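Local coordinates for protein catalase (PDB 1M7S) that decomposes hydrogen peroxide into water and oxygen with a heme cofactor, protecting cells from the toxic effects of the peroxide, at residues G57-F62 with P84-F89; K111-D116 with L347-P352; F210-L215 with W253-Q258. One frame throughout, in Å; residues are numbered along the deposited sequence.

In the fold
Following the chain from the N terminus, contact 1 closes first: strand 55-64 turns back through a mostly loop-like excursion and pairs with strand 82-90. The next strand, 107-114, lies beside 82-90 and opens contact 2, whose partner 347-352 comes more than 230 residues later, in the loop after helix 323-339. Contact 3 is nested inside that long loop; it joins strands 205-214 and 252-260 across two intervening helices. Contact 1 precedes both others in series. All three reach the same curled antiparallel sheet, the beta barrel of the catalase fold, and F62, F112, W212 and L255 bring their side chains together inside it.

Contact 1. Residues G57-F62 with P84-F89. With HEM (protoporphyrin IX containing Fe), chain E.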
loop_
_atom_site.group_PDB
_atom_site.type_symbol
_atom_site.label_atom_id
_atom_site.label_comp_id
_atom_site.label_asym_id
_atom_site.label_seq_id
_atom_site.Cartn_x
_atom_site.Cartn_y
_atom_site.Cartn_z
ATOM N N GLY A 57 11.723 -12.599 -18.861
ATOM C CA GLY A 57 11.734 -11.419 -19.721
ATOM C C GLY A 57 13.079 -11.347 -20.425
ATOM O O GLY A 57 14.101 -11.834 -19.951
ATOM N N VAL A 58 12.995 -10.894 -21.679
ATOM C CA VAL A 58 14.155 -10.697 -22.530
ATOM C C VAL A 58 13.872 -9.466 -23.411
ATOM O O VAL A 58 12.789 -8.896 -23.443
ATOM C CB VAL A 58 14.417 -11.888 -23.451
ATOM C CG1 VAL A 58 14.847 -13.213 -22.742
ATOM C CG2 VAL A 58 13.166 -12.205 -24.254
ATOM N N LYS A 59 14.936 -9.021 -24.099
ATOM C CA LYS A 59 14.810 -7.802 -24.905
ATOM C C LYS A 59 15.231 -8.072 -26.335
ATOM O O LYS A 59 15.974 -9.012 -26.551
ATOM C CB LYS A 59 15.736 -6.750 -24.270
ATOM C CG LYS A 59 15.121 -6.100 -23.053
ATOM C CD LYS A 59 15.905 -4.966 -22.452
ATOM C CE LYS A 59 17.100 -5.468 -21.656
ATOM N NZ LYS A 59 17.647 -4.330 -20.824
ATOM N N GLY A 60 14.763 -7.292 -27.296
ATOM C CA GLY A 60 15.218 -7.589 -28.695
ATOM C C GLY A 60 14.719 -6.375 -29.544
ATOM O O GLY A 60 14.628 -5.260 -29.059
ATOM N N GLU A 61 14.439 -6.701 -30.800
ATOM C CA GLU A 61 13.985 -5.635 -31.705
ATOM C C GLU A 61 13.034 -6.207 -32.741
ATOM O O GLU A 61 13.201 -7.369 -33.054
ATOM C CB GLU A 61 15.196 -5.030 -32.471
ATOM C CG GLU A 61 16.012 -4.011 -31.706
ATOM C CD GLU A 61 15.859 -2.565 -32.077
ATOM O OE1 GLU A 61 16.594 -1.694 -31.541
ATOM O OE2 GLU A 61 15.017 -2.243 -32.951
ATOM N N PHE A 62 12.112 -5.346 -33.211
ATOM C CA PHE A 62 11.210 -5.819 -34.259
ATOM C C PHE A 62 11.464 -4.892 -35.482
ATOM O O PHE A 62 11.587 -3.686 -35.222
ATOM C CB PHE A 62 9.750 -5.609 -33.855
ATOM C CG PHE A 62 8.713 -5.717 -34.944
ATOM C CD1 PHE A 62 8.370 -6.962 -35.428
ATOM C CD2 PHE A 62 8.146 -4.558 -35.485
ATOM C CE1 PHE A 62 7.436 -7.055 -36.446
ATOM C CE2 PHE A 62 7.232 -4.650 -36.544
ATOM C CZ PHE A 62 6.874 -5.908 -37.002
ATOM N N PRO A 84 12.621 -1.226 -30.705
ATOM C CA PRO A 84 13.084 -2.067 -29.574
ATOM C C PRO A 84 11.848 -2.699 -28.925
ATOM O O PRO A 84 10.826 -2.043 -28.846
ATOM C CB PRO A 84 13.736 -1.134 -28.578
ATOM C CG PRO A 84 13.690 0.230 -29.214
ATOM C CD PRO A 84 12.749 0.205 -30.404
ATOM N N VAL A 85 11.998 -3.889 -28.377
ATOM C CA VAL A 85 10.939 -4.539 -27.634
ATOM C C VAL A 85 11.427 -5.080 -26.292
ATOM O O VAL A 85 12.623 -5.374 -26.123
ATOM C CB VAL A 85 10.377 -5.756 -28.420
ATOM C CG1 VAL A 85 9.790 -5.372 -29.807
ATOM C CG2 VAL A 85 11.368 -6.879 -28.705
ATOM N N PHE A 86 10.460 -5.421 -25.436
ATOM C CA PHE A 86 10.724 -6.164 -24.216
ATOM C C PHE A 86 9.686 -7.302 -24.336
ATOM O O PHE A 86 8.511 -6.945 -24.594
ATOM C CB PHE A 86 10.546 -5.315 -22.965
ATOM C CG PHE A 86 10.896 -6.094 -21.708
ATOM C CD1 PHE A 86 12.106 -5.885 -21.092
ATOM C CD2 PHE A 86 9.997 -7.058 -21.230
ATOM C CE1 PHE A 86 12.475 -6.613 -19.954
ATOM C CE2 PHE A 86 10.381 -7.776 -20.076
ATOM C CZ PHE A 86 11.592 -7.592 -19.470
ATOM N N VAL A 87 10.065 -8.564 -24.186
ATOM C CA VAL A 87 9.086 -9.653 -24.275
ATOM C C VAL A 87 9.036 -10.364 -22.906
ATOM O O VAL A 87 10.101 -10.620 -22.403
ATOM C CB VAL A 87 9.415 -10.624 -25.401
ATOM C CG1 VAL A 87 8.643 -11.951 -25.288
ATOM C CG2 VAL A 87 9.120 -10.003 -26.802
ATOM N N ARG A 88 7.858 -10.636 -22.375
ATOM C CA ARG A 88 7.800 -11.453 -21.144
ATOM C C ARG A 88 6.993 -12.711 -21.582
ATOM O O ARG A 88 5.879 -12.601 -22.120
ATOM C CB ARG A 88 7.073 -10.743 -19.987
ATOM C CG ARG A 88 7.198 -11.605 -18.674
ATOM C CD ARG A 88 6.850 -10.646 -17.505
ATOM N NE ARG A 88 6.636 -11.473 -16.288
ATOM C CZ ARG A 88 5.611 -12.252 -16.009
ATOM N NH1 ARG A 88 4.544 -12.460 -16.775
ATOM N NH2 ARG A 88 5.707 -12.891 -14.809
ATOM N N PHE A 89 7.605 -13.891 -21.331
ATOM C CA PHE A 89 6.983 -15.167 -21.625
ATOM C C PHE A 89 6.454 -15.693 -20.259
ATOM O O PHE A 89 7.105 -15.341 -19.287
ATOM C CB PHE A 89 7.998 -16.209 -22.148
ATOM C CG PHE A 89 8.405 -15.943 -23.587
ATOM C CD1 PHE A 89 7.542 -16.152 -24.634
ATOM C CD2 PHE A 89 9.694 -15.473 -23.856
ATOM C CE1 PHE A 89 7.923 -15.911 -25.939
ATOM C CE2 PHE A 89 10.106 -15.219 -25.144
ATOM C CZ PHE A 89 9.209 -15.448 -26.198
HETATM C CHA HEM E . -1.775 -11.154 -17.509
HETATM C CHB HEM E . -2.683 -13.011 -21.885
HETATM C CHC HEM E . -7.424 -12.831 -20.964
HETATM C CHD HEM E . -6.535 -10.088 -17.049
HETATM C C1A HEM E . -1.627 -11.684 -18.769
HETATM C C2A HEM E . -0.321 -11.971 -19.409
HETATM C C3A HEM E . -0.573 -12.483 -20.613
HETATM C C4A HEM E . -2.017 -12.556 -20.762
HETATM C CMA HEM E . 0.415 -12.922 -21.702
HETATM C CAA HEM E . 1.014 -11.664 -18.711
HETATM C CBA HEM E . 1.716 -10.352 -19.200
HETATM C CGA HEM E . 3.131 -10.284 -18.564
HETATM O O1A HEM E . 3.244 -9.356 -17.726
HETATM O O2A HEM E . 3.915 -11.129 -19.038
HETATM C C1B HEM E . -4.041 -13.098 -22.039
HETATM C C2B HEM E . -4.736 -13.514 -23.250
HETATM C C3B HEM E . -6.058 -13.477 -22.986
HETATM C C4B HEM E . -6.214 -13.028 -21.630
HETATM C CMB HEM E . -4.015 -13.933 -24.539
HETATM C CAB HEM E . -7.265 -13.833 -23.854
HETATM C CBB HEM E . -7.263 -13.777 -25.172
HETATM C C1C HEM E . -7.579 -11.986 -19.895
HETATM C C2C HEM E . -8.827 -11.382 -19.489
HETATM C C3C HEM E . -8.581 -10.604 -18.426
HETATM C C4C HEM E . -7.175 -10.747 -18.112
HETATM C CMC HEM E . -10.193 -11.544 -20.207
HETATM C CAC HEM E . -9.522 -9.713 -17.592
HETATM C CBC HEM E . -10.516 -8.977 -18.120
HETATM C C1D HEM E . -5.160 -10.215 -16.812
HETATM C C2D HEM E . -4.471 -9.634 -15.673
HETATM C C3D HEM E . -3.172 -9.918 -15.791
HETATM C C4D HEM E . -3.006 -10.686 -17.006
HETATM C CMD HEM E . -5.217 -8.859 -14.573
HETATM C CAD HEM E . -2.006 -9.516 -14.842
HETATM C CBD HEM E . -1.312 -8.224 -15.407
HETATM C CGD HEM E . -0.287 -7.619 -14.465
HETATM O O1D HEM E . 0.618 -6.899 -15.014
HETATM O O2D HEM E . -0.330 -7.777 -13.220
HETATM N NA HEM E . -2.617 -12.105 -19.610
HETATM N NB HEM E . -4.966 -12.783 -21.064
HETATM N NC HEM E . -6.584 -11.607 -19.020
HETATM N ND HEM E . -4.219 -10.807 -17.630
HETATM FE FE HEM E . -4.601 -11.763 -19.358
HETATM O O HOH W 1 -4.922 -14.204 -18.828
#
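The F86 ring has the carbonyl O of V58 over the centre of one face, 3.8 Å above the plane, while K59 and G57 meet it obliquely: K59 CG lies 3.6 Å from F86 CD1, and F86 CZ reaches G57 CA. With CG anti to the backbone N (chi1 -177°), this ring lies across the neighbouring strand at the glycine. The R88 guanidinium is engaged in its plane and at its edge, where NH1 donates a nearly straight 2.7 Å bond to the heme propionate oxygen O2A. Its NH2 is held by H52 O, so a second bond fixes the group's rotation beside a residue predicted to be catalytic. V87 CG1 covers one face of the F89 ring, toward its rim. Between the strands, V58 and V87 exchange two backbone hydrogen bonds, V87 N to V58 O being 2.8 Å. G60 and V85 form the next hydrogen-bonded pair. V85 CG2 packs on the backbone of G60, 3.5 Å from its C atom. The two are adjacent antiparallel strands of the catalase barrel, consecutive in the chain but joined by a long connection. Strand 284-295 flanks 57-62, strand 107-114 flanks 84-89, and L241 and I245 of helix 236-246 pack on V58; K59 NZ forms a salt bridge with E302.

Contact 2. Residues K111-D116 with L347-P352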
loop_
_atom_site.group_PDB
_atom_site.type_symbol
_atom_site.label_atom_id
_atom_site.label_comp_id
_atom_site.label_asym_id
_atom_site.label_seq_id
_atom_site.Cartn_x
_atom_site.Cartn_y
_atom_site.Cartn_z
ATOM N N LYS A 111 6.150 -5.693 -25.530
ATOM C CA LYS A 111 6.050 -4.264 -25.368
ATOM C C LYS A 111 6.893 -3.633 -26.521
ATOM O O LYS A 111 8.102 -3.872 -26.534
ATOM C CB LYS A 111 6.648 -3.831 -24.037
ATOM C CG LYS A 111 6.657 -2.334 -23.801
ATOM C CD LYS A 111 7.009 -1.904 -22.363
ATOM C CE LYS A 111 5.943 -2.369 -21.363
ATOM N NZ LYS A 111 4.592 -1.794 -21.660
ATOM N N PHE A 112 6.207 -2.927 -27.410
ATOM C CA PHE A 112 6.993 -2.319 -28.519
ATOM C C PHE A 112 7.238 -0.865 -28.164
ATOM O O PHE A 112 6.279 -0.142 -27.878
ATOM C CB PHE A 112 6.166 -2.326 -29.789
ATOM C CG PHE A 112 5.895 -3.618 -30.472
ATOM C CD1 PHE A 112 4.820 -4.424 -30.081
ATOM C CD2 PHE A 112 6.667 -4.057 -31.533
ATOM C CE1 PHE A 112 4.528 -5.595 -30.760
ATOM C CE2 PHE A 112 6.377 -5.228 -32.197
ATOM C CZ PHE A 112 5.293 -6.028 -31.831
ATOM N N TYR A 113 8.475 -0.402 -28.068
ATOM C CA TYR A 113 8.732 0.968 -27.651
ATOM C C TYR A 113 8.767 1.825 -28.948
ATOM O O TYR A 113 9.878 2.124 -29.381
ATOM C CB TYR A 113 10.034 1.073 -26.904
ATOM C CG TYR A 113 10.138 0.289 -25.582
ATOM C CD1 TYR A 113 9.762 0.860 -24.405
ATOM C CD2 TYR A 113 10.645 -0.987 -25.597
ATOM C CE1 TYR A 113 9.879 0.166 -23.189
ATOM C CE2 TYR A 113 10.801 -1.722 -24.400
ATOM C CZ TYR A 113 10.408 -1.115 -23.225
ATOM O OH TYR A 113 10.555 -1.820 -22.038
ATOM N N THR A 114 7.589 2.030 -29.504
ATOM C CA THR A 114 7.513 2.683 -30.827
ATOM C C THR A 114 7.744 4.174 -30.742
ATOM O O THR A 114 7.698 4.851 -29.729
ATOM C CB THR A 114 6.194 2.482 -31.605
ATOM O OG1 THR A 114 5.247 3.482 -31.248
ATOM C CG2 THR A 114 5.614 1.083 -31.348
ATOM N N ALA A 115 7.937 4.704 -31.965
ATOM C CA ALA A 115 8.148 6.158 -32.110
ATOM C C ALA A 115 6.889 6.952 -31.896
ATOM O O ALA A 115 6.976 8.194 -31.906
ATOM C CB ALA A 115 8.664 6.331 -33.564
ATOM N N ASP A 116 5.711 6.373 -31.710
ATOM C CA ASP A 116 4.462 6.986 -31.399
ATOM C C ASP A 116 3.988 6.654 -29.954
ATOM O O ASP A 116 2.892 7.055 -29.594
ATOM C CB ASP A 116 3.275 6.498 -32.243
ATOM C CG ASP A 116 3.410 6.451 -33.726
ATOM O OD1 ASP A 116 4.278 7.188 -34.265
ATOM O OD2 ASP A 116 2.613 5.677 -34.337
ATOM N N LEU A 347 8.453 3.843 -14.323
ATOM C CA LEU A 347 9.628 3.028 -14.046
ATOM C C LEU A 347 10.416 2.865 -15.334
ATOM O O LEU A 347 9.823 2.776 -16.401
ATOM C CB LEU A 347 9.257 1.617 -13.502
ATOM C CG LEU A 347 8.475 1.615 -12.187
ATOM C CD1 LEU A 347 8.030 0.182 -11.800
ATOM C CD2 LEU A 347 9.337 2.153 -11.011
ATOM N N PRO A 348 11.731 2.755 -15.298
ATOM C CA PRO A 348 12.581 2.580 -16.454
ATOM C C PRO A 348 12.055 1.629 -17.509
ATOM O O PRO A 348 11.873 2.023 -18.692
ATOM C CB PRO A 348 13.978 2.153 -15.914
ATOM C CG PRO A 348 13.942 2.870 -14.588
ATOM C CD PRO A 348 12.522 2.829 -14.061
ATOM N N VAL A 349 11.653 0.424 -17.164
ATOM C CA VAL A 349 11.217 -0.573 -18.133
ATOM C C VAL A 349 9.886 -0.207 -18.788
ATOM O O VAL A 349 9.651 -0.745 -19.900
ATOM C CB VAL A 349 11.194 -1.988 -17.496
ATOM C CG1 VAL A 349 10.034 -2.091 -16.517
ATOM C CG2 VAL A 349 11.164 -3.092 -18.530
ATOM N N ASN A 350 9.094 0.599 -18.113
ATOM C CA ASN A 350 7.790 0.933 -18.653
ATOM C C ASN A 350 7.760 2.263 -19.397
ATOM O O ASN A 350 6.745 2.560 -20.043
ATOM C CB ASN A 350 6.761 0.928 -17.517
ATOM C CG ASN A 350 6.613 -0.478 -16.964
ATOM O OD1 ASN A 350 6.639 -1.443 -17.748
ATOM N ND2 ASN A 350 6.447 -0.597 -15.663
ATOM N N GLN A 351 8.847 3.049 -19.307
ATOM C CA GLN A 351 8.778 4.373 -19.973
ATOM C C GLN A 351 8.792 4.236 -21.494
ATOM O O GLN A 351 9.429 3.360 -22.055
ATOM C CB GLN A 351 10.046 5.164 -19.590
ATOM C CG GLN A 351 10.093 5.693 -18.182
ATOM C CD GLN A 351 11.501 6.158 -17.802
ATOM O OE1 GLN A 351 12.411 6.330 -18.612
ATOM N NE2 GLN A 351 11.750 6.323 -16.516
ATOM N N PRO A 352 8.124 5.143 -22.193
ATOM C CA PRO A 352 8.122 5.165 -23.645
ATOM C C PRO A 352 9.451 5.813 -24.083
ATOM O O PRO A 352 10.099 6.485 -23.247
ATOM C CB PRO A 352 6.988 6.108 -24.056
ATOM C CG PRO A 352 6.859 7.004 -22.853
ATOM C CD PRO A 352 7.333 6.228 -21.606
HETATM O O HOH W 2 4.740 0.986 -20.887
#
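K111 lays its aliphatic chain against the 347-352 loop, CD 3.8 Å from V349 O and CE the same distance from N350 OD1. CG is anti to the backbone N (chi1 177°), and bends at chi3 and chi4 bring NZ within hydrogen-bonding distance of water 2. That water accepts from K111 NZ at 2.9 Å and donates to N350 O at 2.7 Å, bridging strand and loop. NZ also has a salt bridge with D120 and a bond to A307 O, so its charge is probably well compensated. N350 crosses the lysine at about a right angle; A307 N donates to its OD1, while ND2 bonds G344 O and Q305 O. Here the C-terminal end of barrel strand 107-114, which lies between strands 82-90 and 117-124, meets the long loop that follows helix 323-339, the helix carrying the probable heme ligand Y332. Y113 comes next and makes the direct hydrogen bond: OH donates to V349 O at 2.6 Å, in the carbonyl plane, and the acceptor lies in the plane of the phenol ring. Farther along the same edge, Q351 O sits 3.4 Å from Y113 CE1. K111 CG covers one face of this ring toward its rim, and K353 adds a cation-pi contact. Y113 is itself the centre of an inverse gamma turn, after which T114 OG1 accepts from D116 N at 3.0 Å in an ST turn.

Contact 3. Residues F210-L215 with W253-Q258; sequences FHWKSL and WDLYVQ
W212 and L255 meet face to methyl: L255 CD1 stands over the six-membered ring of the indole, 4.0 Å from its centroid and 11° off the normal, a CH-pi contact. L255 CB also touches W212 CZ3. The leucine reaches there because its CG is anti to the backbone N (chi1 -179°). On the same face of the sheet, F210 lies side by side with V257, pointing the same way, its CD1 3.6 Å from V257 CG1. W253 crosses W212 at about a right angle; its CD1 packs 3.8 Å from W212 CB and rests on the backbone of S214, 3.4 Å from S214 CA. The opposite face carries H211, K213, D254 and Y256. There K213 CB leans on Y256 CE1, and both methyls of L215 lie over one face of the D254 carboxylate, CD1 by OD1 and CD2 3.6 Å from OD2. Four backbone hydrogen bonds set this antiparallel register, two in each of the pairs H211 with Y256 and K213 with D254; K213 N to D254 O, at 2.7 Å, is nearly straight. A second shell positions the polar groups. H211 NE2 and ND1 bond D189 and E284, W253 NE1 bonds M188 O, and D254 OD1 is held by Q289 NE2. Outward from the aromatic face, W212 stacks on F108 and packs against F62, T110, F112 and M290, while L255 also touches F62, which places this face in the hydrophobic interior of the catalase barrel. Strand 284-295 pairs with 252-260 on the side away from 205-214, and the short strand 190-191 runs antiparallel to 205-214 at its other edge; helices 223-232 and 236-246 fill the connection between the paired strands.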
loop_
_atom_site.group_PDB
_atom_site.type_symbol
_atom_site.label_atom_id
_atom_site.label_comp_id
_atom_site.label_asym_id
_atom_site.label_seq_id
_atom_site.Cartn_x
_atom_site.Cartn_y
_atom_site.Cartn_z
ATOM N N PHE A 210 -3.211 -11.164 -35.272
ATOM C CA PHE A 210 -1.748 -11.216 -35.303
ATOM C C PHE A 210 -1.226 -12.585 -34.889
ATOM O O PHE A 210 -1.726 -13.204 -33.933
ATOM C CB PHE A 210 -1.156 -10.227 -34.278
ATOM C CG PHE A 210 -1.412 -8.787 -34.593
ATOM C CD1 PHE A 210 -0.612 -8.116 -35.532
ATOM C CD2 PHE A 210 -2.413 -8.074 -33.980
ATOM C CE1 PHE A 210 -0.846 -6.794 -35.834
ATOM C CE2 PHE A 210 -2.631 -6.751 -34.249
ATOM C CZ PHE A 210 -1.850 -6.082 -35.190
ATOM N N HIS A 211 -0.190 -13.062 -35.543
ATOM C CA HIS A 211 0.398 -14.371 -35.358
ATOM C C HIS A 211 1.926 -14.279 -35.435
ATOM O O HIS A 211 2.432 -13.898 -36.512
ATOM C CB HIS A 211 -0.114 -15.338 -36.448
ATOM C CG HIS A 211 0.531 -16.698 -36.496
ATOM N ND1 HIS A 211 0.869 -17.307 -37.699
ATOM C CD2 HIS A 211 0.916 -17.563 -35.532
ATOM C CE1 HIS A 211 1.436 -18.484 -37.438
ATOM N NE2 HIS A 211 1.474 -18.685 -36.135
ATOM N N TRP A 212 2.553 -14.686 -34.343
ATOM C CA TRP A 212 4.018 -14.762 -34.342
ATOM C C TRP A 212 4.364 -16.192 -34.737
ATOM O O TRP A 212 4.087 -17.140 -33.994
ATOM C CB TRP A 212 4.629 -14.506 -32.968
ATOM C CG TRP A 212 4.553 -13.154 -32.397
ATOM C CD1 TRP A 212 3.807 -12.793 -31.295
ATOM C CD2 TRP A 212 5.266 -11.962 -32.787
ATOM N NE1 TRP A 212 4.007 -11.480 -31.007
ATOM C CE2 TRP A 212 4.915 -10.939 -31.897
ATOM C CE3 TRP A 212 6.179 -11.681 -33.811
ATOM C CZ2 TRP A 212 5.416 -9.645 -31.956
ATOM C CZ3 TRP A 212 6.678 -10.390 -33.886
ATOM C CH2 TRP A 212 6.307 -9.350 -32.982
ATOM N N LYS A 213 4.991 -16.370 -35.909
ATOM C CA LYS A 213 5.368 -17.696 -36.369
ATOM C C LYS A 213 6.808 -17.997 -35.972
ATOM O O LYS A 213 7.729 -17.277 -36.392
ATOM C CB LYS A 213 5.227 -17.860 -37.896
ATOM C CG LYS A 213 5.612 -19.276 -38.328
ATOM C CD LYS A 213 4.954 -19.676 -39.631
ATOM C CE LYS A 213 5.473 -21.080 -40.003
ATOM N NZ LYS A 213 4.693 -22.135 -39.288
ATOM N N SER A 214 6.974 -19.023 -35.125
ATOM C CA SER A 214 8.315 -19.391 -34.695
ATOM C C SER A 214 9.224 -19.856 -35.844
ATOM O O SER A 214 8.852 -20.758 -36.596
ATOM C CB SER A 214 8.254 -20.573 -33.701
ATOM O OG SER A 214 9.615 -20.891 -33.364
ATOM N N LEU A 215 10.378 -19.230 -35.961
ATOM C CA LEU A 215 11.363 -19.592 -36.977
ATOM C C LEU A 215 12.240 -20.721 -36.469
ATOM O O LEU A 215 13.024 -21.272 -37.236
ATOM C CB LEU A 215 12.178 -18.394 -37.479
ATOM C CG LEU A 215 11.258 -17.277 -38.064
ATOM C CD1 LEU A 215 12.109 -16.159 -38.649
ATOM C CD2 LEU A 215 10.292 -17.816 -39.100
ATOM N N TRP A 253 10.879 -14.671 -34.603
ATOM C CA TRP A 253 9.517 -14.942 -35.014
ATOM C C TRP A 253 9.103 -13.945 -36.127
ATOM O O TRP A 253 9.406 -12.770 -36.064
ATOM C CB TRP A 253 8.544 -14.739 -33.862
ATOM C CG TRP A 253 8.543 -15.771 -32.777
ATOM C CD1 TRP A 253 7.659 -16.793 -32.596
ATOM C CD2 TRP A 253 9.482 -15.826 -31.707
ATOM N NE1 TRP A 253 8.022 -17.515 -31.457
ATOM C CE2 TRP A 253 9.124 -16.904 -30.887
ATOM C CE3 TRP A 253 10.583 -15.023 -31.327
ATOM C CZ2 TRP A 253 9.834 -17.230 -29.738
ATOM C CZ3 TRP A 253 11.308 -15.368 -30.206
ATOM C CH2 TRP A 253 10.925 -16.472 -29.385
ATOM N N ASP A 254 8.482 -14.459 -37.168
ATOM C CA ASP A 254 7.913 -13.644 -38.236
ATOM C C ASP A 254 6.498 -13.255 -37.801
ATOM O O ASP A 254 5.765 -14.121 -37.285
ATOM C CB ASP A 254 7.856 -14.395 -39.564
ATOM C CG ASP A 254 9.191 -14.275 -40.332
ATOM O OD1 ASP A 254 10.020 -13.423 -39.979
ATOM O OD2 ASP A 254 9.379 -15.068 -41.277
ATOM N N LEU A 255 6.165 -11.983 -37.962
ATOM C CA LEU A 255 4.803 -11.520 -37.643
ATOM C C LEU A 255 3.929 -11.532 -38.884
ATOM O O LEU A 255 4.267 -10.914 -39.915
ATOM C CB LEU A 255 4.861 -10.093 -37.064
ATOM C CG LEU A 255 3.537 -9.448 -36.644
ATOM C CD1 LEU A 255 2.875 -10.319 -35.544
ATOM C CD2 LEU A 255 3.756 -8.027 -36.185
ATOM N N TYR A 256 2.797 -12.218 -38.769
ATOM C CA TYR A 256 1.782 -12.252 -39.800
ATOM C C TYR A 256 0.445 -11.634 -39.371
ATOM O O TYR A 256 0.046 -11.733 -38.193
ATOM C CB TYR A 256 1.521 -13.702 -40.216
ATOM C CG TYR A 256 2.620 -14.373 -40.982
ATOM C CD1 TYR A 256 3.692 -14.929 -40.283
ATOM C CD2 TYR A 256 2.600 -14.484 -42.375
ATOM C CE1 TYR A 256 4.719 -15.565 -40.961
ATOM C CE2 TYR A 256 3.631 -15.110 -43.065
ATOM C CZ TYR A 256 4.685 -15.628 -42.346
ATOM O OH TYR A 256 5.732 -16.251 -42.966
ATOM N N VAL A 257 -0.285 -11.095 -40.367
ATOM C CA VAL A 257 -1.641 -10.587 -40.111
ATOM C C VAL A 257 -2.687 -11.274 -40.993
ATOM O O VAL A 257 -2.375 -11.707 -42.110
ATOM C CB VAL A 257 -1.850 -9.083 -40.206
ATOM C CG1 VAL A 257 -1.056 -8.362 -39.097
ATOM C CG2 VAL A 257 -1.511 -8.490 -41.582
ATOM N N GLN A 258 -3.914 -11.433 -40.458
ATOM C CA GLN A 258 -5.079 -11.932 -41.173
ATOM C C GLN A 258 -6.034 -10.750 -41.166
ATOM O O GLN A 258 -6.160 -10.093 -40.112
ATOM C CB GLN A 258 -5.836 -13.141 -40.581
ATOM C CG GLN A 258 -5.115 -14.452 -40.809
ATOM C CD GLN A 258 -5.887 -15.525 -40.037
ATOM O OE1 GLN A 258 -5.920 -15.396 -38.805
ATOM N NE2 GLN A 258 -6.443 -16.517 -40.707
#